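Local coordinates for Cas13d (uncultured Ruminococcus sp, PDB 6IV9), which binds CRISPR RNA and probably uses its two HEPN domains both to mature that RNA and to cleave target RNA, at residues E784-R789 / R802-V807; L778-C783 / V809-A814. The protein carries 2 engineered substitutions. All coordinates share one frame; numbering follows the deposited sequence.

In the fold
Both contacts pair the same two helices, 777-788 and 801-813, so interaction 1 and interaction 2 are neighbouring levels of a single helix-helix interface, with centres about 9 Å apart. C783 joins them: C783 SG lies 3.9 Å from V807 CG1 and 4.0 Å from R804 CG. Interaction 2, made largely by an isoleucine, is the buried level; interaction 1 is only partly buried and carries the charges. The nearest atom of the bound RNA is about 4 Å from interaction 1, where L803 packs on a phosphate, and about 12 Å from interaction 2. Their position near the C-terminus is consistent with the second HEPN domain.

Interaction 1 (E784-R789 / R802-V807); sequences ELCDDR and RLRKCV
OD1 of D787 is shared by two cations of the facing helix, R804 and K805, which together make a salt-bridge network. R804 NH2 donates to D787 OD1 over 2.8 Å, with an N-H...O angle of 159°. The oxygen lies at the edge of the guanidinium, in its plane, and is met almost head-on along the C-O bond, although the carboxylate as a whole is turned about half a right angle from the guanidinium. K805 reaches the same oxygen from the direction opposite to D787; the modelled separation of 2.3 Å between K805 NZ and D787 OD1 is too short to be taken literally, so the length of this bridge is doubtful. K805 NZ also pairs with E808 and may soften the repulsion where the E808 carboxylate comes close to D787 OD2.

The segments 784-788 and 802-807, on helices 777-788 and 801-813, run at 130° to each other, their axes approaching to 11.0 Å, a packing of two helices in the C-terminal helical region that is consistent with the second HEPN domain. C786 and R804 are the closest backbone pair here. C786 CB sits over the centre of one R804 guanidinium face, 3.4 Å above its plane, and limits its tilt. R804 leaves its helix with CG anti to the backbone N, and a bend at chi3 (-47°) swings the guanidinium across C786. Its NE is bound by the carbonyl of L797, and NH1 more weakly by that of K798, in the short intervening helix 795-799; with the bond to D787 these set the group's orientation. Replacing R804 by an alanine would probably cost D787 its in-plane partner, uncover C786 CB and deprive the L797 carbonyl of this donor. K798 NZ adds a hydrogen bond to the carbonyl of C786.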
loop_
_atom_site.group_PDB
_atom_site.type_symbol
_atom_site.label_atom_id
_atom_site.label_comp_id
_atom_site.label_asym_id
_atom_site.label_seq_id
_atom_site.Cartn_x
_atom_site.Cartn_y
_atom_site.Cartn_z
ATOM N N GLU A 784 -26.902 21.280 -11.030
ATOM C CA GLU A 784 -27.946 22.327 -11.159
ATOM C C GLU A 784 -27.303 23.654 -11.567
ATOM O O GLU A 784 -27.855 24.323 -12.418
ATOM C CB GLU A 784 -28.632 22.516 -9.812
ATOM C CG GLU A 784 -29.635 21.437 -9.476
ATOM C CD GLU A 784 -30.191 21.509 -8.062
ATOM O OE1 GLU A 784 -31.049 20.698 -7.741
ATOM O OE2 GLU A 784 -29.754 22.367 -7.291
ATOM N N LEU A 785 -26.169 24.003 -10.967
ATOM C CA LEU A 785 -25.467 25.268 -11.283
ATOM C C LEU A 785 -25.006 25.256 -12.739
ATOM O O LEU A 785 -25.050 26.296 -13.354
ATOM C CB LEU A 785 -24.301 25.481 -10.324
ATOM C CG LEU A 785 -24.708 25.736 -8.883
ATOM C CD1 LEU A 785 -23.506 25.727 -7.971
ATOM C CD2 LEU A 785 -25.463 27.042 -8.769
ATOM N N CYS A 786 -24.563 24.114 -13.247
ATOM C CA CYS A 786 -24.126 24.091 -14.658
ATOM C C CYS A 786 -25.324 24.405 -15.553
ATOM O O CYS A 786 -25.150 25.094 -16.524
ATOM C CB CYS A 786 -23.579 22.728 -15.049
ATOM S SG CYS A 786 -21.929 22.406 -14.390
ATOM N N ASP A 787 -26.471 23.812 -15.254
ATOM C CA ASP A 787 -27.687 24.029 -16.073
ATOM C C ASP A 787 -28.211 25.470 -15.957
ATOM O O ASP A 787 -28.545 26.031 -16.979
ATOM C CB ASP A 787 -28.787 23.020 -15.734
ATOM C CG ASP A 787 -28.410 21.548 -15.861
ATOM O OD1 ASP A 787 -27.586 21.206 -16.724
ATOM O OD2 ASP A 787 -28.962 20.757 -15.093
ATOM N N ASP A 788 -28.251 26.034 -14.756
ATOM C CA ASP A 788 -28.888 27.354 -14.516
ATOM C C ASP A 788 -27.961 28.568 -14.636
ATOM O O ASP A 788 -28.500 29.661 -14.695
ATOM C CB ASP A 788 -29.433 27.415 -13.092
ATOM C CG ASP A 788 -30.397 26.301 -12.726
ATOM O OD1 ASP A 788 -30.893 25.640 -13.631
ATOM O OD2 ASP A 788 -30.633 26.114 -11.535
ATOM N N ARG A 789 -26.645 28.397 -14.674
ATOM C CA ARG A 789 -25.737 29.573 -14.658
ATOM C C ARG A 789 -24.719 29.500 -15.790
ATOM O O ARG A 789 -24.733 28.535 -16.514
ATOM C CB ARG A 789 -25.011 29.665 -13.318
ATOM C CG ARG A 789 -25.938 29.793 -12.125
ATOM C CD ARG A 789 -25.137 29.908 -10.855
ATOM N NE ARG A 789 -25.568 31.007 -10.015
ATOM C CZ ARG A 789 -26.166 30.871 -8.845
ATOM N NH1 ARG A 789 -27.403 30.418 -8.788
ATOM N NH2 ARG A 789 -25.533 31.213 -7.739
ATOM N N ARG A 802 -23.265 15.972 -21.858
ATOM C CA ARG A 802 -23.829 14.608 -21.914
ATOM C C ARG A 802 -23.542 13.862 -20.611
ATOM O O ARG A 802 -24.460 13.280 -20.077
ATOM C CB ARG A 802 -23.192 13.835 -23.064
ATOM C CG ARG A 802 -23.690 12.406 -23.185
ATOM C CD ARG A 802 -23.061 11.682 -24.348
ATOM N NE ARG A 802 -21.641 11.424 -24.192
ATOM C CZ ARG A 802 -21.118 10.471 -23.435
ATOM N NH1 ARG A 802 -21.889 9.619 -22.792
ATOM N NH2 ARG A 802 -19.816 10.364 -23.332
ATOM N N LEU A 803 -22.302 13.873 -20.134
ATOM C CA LEU A 803 -22.002 13.177 -18.863
ATOM C C LEU A 803 -22.731 13.857 -17.703
ATOM O O LEU A 803 -23.165 13.168 -16.820
ATOM C CB LEU A 803 -20.490 13.066 -18.665
ATOM C CG LEU A 803 -19.826 12.105 -19.644
ATOM C CD1 LEU A 803 -18.329 12.039 -19.439
ATOM C CD2 LEU A 803 -20.436 10.724 -19.552
ATOM N N ARG A 804 -22.864 15.176 -17.735
ATOM C CA ARG A 804 -23.575 15.886 -16.645
ATOM C C ARG A 804 -25.023 15.391 -16.587
ATOM O O ARG A 804 -25.506 15.150 -15.509
ATOM C CB ARG A 804 -23.567 17.393 -16.897
ATOM C CG ARG A 804 -24.290 18.206 -15.841
ATOM C CD ARG A 804 -24.868 19.488 -16.404
ATOM N NE ARG A 804 -23.848 20.125 -17.206
ATOM C CZ ARG A 804 -24.047 21.088 -18.072
ATOM N NH1 ARG A 804 -23.027 21.563 -18.755
ATOM N NH2 ARG A 804 -25.257 21.578 -18.255
ATOM N N LYS A 805 -25.657 15.247 -17.744
ATOM C CA LYS A 805 -27.051 14.762 -17.836
ATOM C C LYS A 805 -27.116 13.334 -17.309
ATOM O O LYS A 805 -28.071 13.020 -16.637
ATOM C CB LYS A 805 -27.543 14.843 -19.278
ATOM C CG LYS A 805 -27.837 16.252 -19.763
ATOM C CD LYS A 805 -28.586 17.058 -18.738
ATOM C CE LYS A 805 -28.544 18.553 -18.954
ATOM N NZ LYS A 805 -28.503 19.273 -17.663
ATOM N N CYS A 806 -26.116 12.519 -17.625
ATOM C CA CYS A 806 -26.077 11.116 -17.148
ATOM C C CYS A 806 -26.007 11.096 -15.622
ATOM O O CYS A 806 -26.717 10.325 -15.021
ATOM C CB CYS A 806 -24.860 10.397 -17.703
ATOM S SG CYS A 806 -25.014 9.987 -19.456
ATOM N N VAL A 807 -25.176 11.948 -15.039
ATOM C CA VAL A 807 -25.048 12.015 -13.560
ATOM C C VAL A 807 -26.383 12.449 -12.954
ATOM O O VAL A 807 -26.723 11.978 -11.895
ATOM C CB VAL A 807 -23.901 12.947 -13.143
ATOM C CG1 VAL A 807 -23.938 13.271 -11.667
ATOM C CG2 VAL A 807 -22.557 12.381 -13.547
#

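Interaction 2 (L778-C783 / V809-A814)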
loop_
_atom_site.group_PDB
_atom_site.type_symbol
_atom_site.label_atom_id
_atom_site.label_comp_id
_atom_site.label_asym_id
_atom_site.label_seq_id
_atom_site.Cartn_x
_atom_site.Cartn_y
_atom_site.Cartn_z
ATOM N N LEU A 778 -23.593 17.397 -3.164
ATOM C CA LEU A 778 -22.542 18.079 -3.952
ATOM C C LEU A 778 -22.775 17.884 -5.451
ATOM O O LEU A 778 -22.800 18.856 -6.165
ATOM C CB LEU A 778 -21.206 17.458 -3.558
ATOM C CG LEU A 778 -20.017 18.396 -3.422
ATOM C CD1 LEU A 778 -18.747 17.747 -3.899
ATOM C CD2 LEU A 778 -20.241 19.744 -4.056
ATOM N N SER A 779 -22.954 16.648 -5.889
ATOM C CA SER A 779 -23.168 16.404 -7.330
ATOM C C SER A 779 -24.450 17.101 -7.798
ATOM O O SER A 779 -24.447 17.674 -8.856
ATOM C CB SER A 779 -23.244 14.944 -7.605
ATOM O OG SER A 779 -22.001 14.345 -7.378
ATOM N N GLN A 780 -25.505 17.012 -7.002
ATOM C CA GLN A 780 -26.808 17.609 -7.373
ATOM C C GLN A 780 -26.662 19.127 -7.492
ATOM O O GLN A 780 -27.035 19.672 -8.511
ATOM C CB GLN A 780 -27.758 17.278 -6.232
ATOM C CG GLN A 780 -29.233 17.451 -6.520
ATOM C CD GLN A 780 -29.969 17.091 -5.252
ATOM O OE1 GLN A 780 -30.257 15.932 -4.980
ATOM N NE2 GLN A 780 -30.229 18.089 -4.429
ATOM N N THR A 781 -26.066 19.753 -6.495
ATOM C CA THR A 781 -25.901 21.219 -6.516
ATOM C C THR A 781 -25.019 21.654 -7.687
ATOM O O THR A 781 -25.384 22.576 -8.363
ATOM C CB THR A 781 -25.320 21.706 -5.192
ATOM O OG1 THR A 781 -26.207 21.285 -4.170
ATOM C CG2 THR A 781 -25.164 23.202 -5.152
ATOM N N LEU A 782 -23.897 20.985 -7.911
ATOM C CA LEU A 782 -22.999 21.368 -9.024
ATOM C C LEU A 782 -23.674 21.144 -10.376
ATOM O O LEU A 782 -23.437 21.926 -11.254
ATOM C CB LEU A 782 -21.679 20.616 -8.889
ATOM C CG LEU A 782 -20.872 20.987 -7.651
ATOM C CD1 LEU A 782 -19.614 20.164 -7.560
ATOM C CD2 LEU A 782 -20.551 22.460 -7.660
ATOM N N CYS A 783 -24.424 20.062 -10.537
ATOM C CA CYS A 783 -25.118 19.815 -11.824
ATOM C C CYS A 783 -26.155 20.914 -12.062
ATOM O O CYS A 783 -26.206 21.431 -13.144
ATOM C CB CYS A 783 -25.800 18.455 -11.844
ATOM S SG CYS A 783 -24.656 17.061 -12.019
ATOM N N VAL A 809 -29.349 11.813 -14.051
ATOM C CA VAL A 809 -30.249 10.630 -14.059
ATOM C C VAL A 809 -29.879 9.681 -12.915
ATOM O O VAL A 809 -30.764 9.179 -12.265
ATOM C CB VAL A 809 -30.183 9.923 -15.414
ATOM C CG1 VAL A 809 -30.883 8.589 -15.359
ATOM C CG2 VAL A 809 -30.770 10.797 -16.497
ATOM N N ASP A 810 -28.586 9.464 -12.713
ATOM C CA ASP A 810 -28.084 8.573 -11.639
ATOM C C ASP A 810 -28.476 9.134 -10.270
ATOM O O ASP A 810 -28.904 8.370 -9.458
ATOM C CB ASP A 810 -26.600 8.282 -11.843
ATOM C CG ASP A 810 -26.329 7.569 -13.157
ATOM O OD1 ASP A 810 -27.162 6.739 -13.552
ATOM O OD2 ASP A 810 -25.301 7.843 -13.773
ATOM N N ILE A 811 -28.395 10.445 -10.075
ATOM C CA ILE A 811 -28.759 11.044 -8.764
ATOM C C ILE A 811 -30.232 10.754 -8.457
ATOM O O ILE A 811 -30.553 10.444 -7.329
ATOM C CB ILE A 811 -28.499 12.558 -8.770
ATOM C CG1 ILE A 811 -27.011 12.898 -8.756
ATOM C CG2 ILE A 811 -29.197 13.219 -7.612
ATOM C CD1 ILE A 811 -26.730 14.322 -9.098
ATOM N N ASN A 812 -31.079 10.892 -9.469
ATOM C CA ASN A 812 -32.546 10.689 -9.362
ATOM C C ASN A 812 -32.892 9.225 -9.080
ATOM O O ASN A 812 -33.915 8.977 -8.473
ATOM C CB ASN A 812 -33.275 11.418 -10.479
ATOM C CG ASN A 812 -33.148 12.908 -10.270
ATOM O OD1 ASN A 812 -33.409 13.406 -9.184
ATOM N ND2 ASN A 812 -32.702 13.620 -11.281
ATOM N N ASN A 813 -32.076 8.312 -9.589
ATOM C CA ASN A 813 -32.216 6.855 -9.375
ATOM C C ASN A 813 -31.892 6.502 -7.925
ATOM O O ASN A 813 -32.298 5.442 -7.476
ATOM C CB ASN A 813 -31.376 6.079 -10.382
ATOM C CG ASN A 813 -32.076 6.018 -11.717
ATOM O OD1 ASN A 813 -33.263 6.268 -11.786
ATOM N ND2 ASN A 813 -31.350 5.717 -12.769
ATOM N N ALA A 814 -31.111 7.347 -7.271
ATOM C CA ALA A 814 -30.665 7.132 -5.885
ATOM C C ALA A 814 -31.512 7.950 -4.916
ATOM O O ALA A 814 -32.426 8.609 -5.353
ATOM C CB ALA A 814 -29.219 7.509 -5.771
#
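Q780 on helix 777-788 and I811 on helix 801-813 bring the two backbones closest in this contact, with 7.0 Å between Q780 CA and I811 CA, and no hydrogen bond spans the gap. I811 reaches across it. Its CB points toward the other helix, and with CG1 anti to the carbonyl carbon and the chain extended beyond it (chi2 166°), CD1 is driven against the opposing main chain. There I811 CD1 rests 3.6 Å from Q780 N, beside Q780 CA, and 3.8 Å from S779 CB. This is van der Waals packing of one methyl on the helix backbone at the S779-Q780 step, in the helical bundle that probably forms the second HEPN domain. I811 CG2, the other branch, lies 3.9 Å from Q780 OE1, where the extended glutamine crosses the isoleucine obliquely. The hydroxyl of S779 turns to a different partner, the carbonyl of S895 in the loop after helix 887-893, so the serine offers I811 its CB while tying the helix to that loop. Close to the C-terminal end of helix 801-813, the I811 carbonyl accepts a hydrogen bond from R776 NH1, just ahead of helix 777-788.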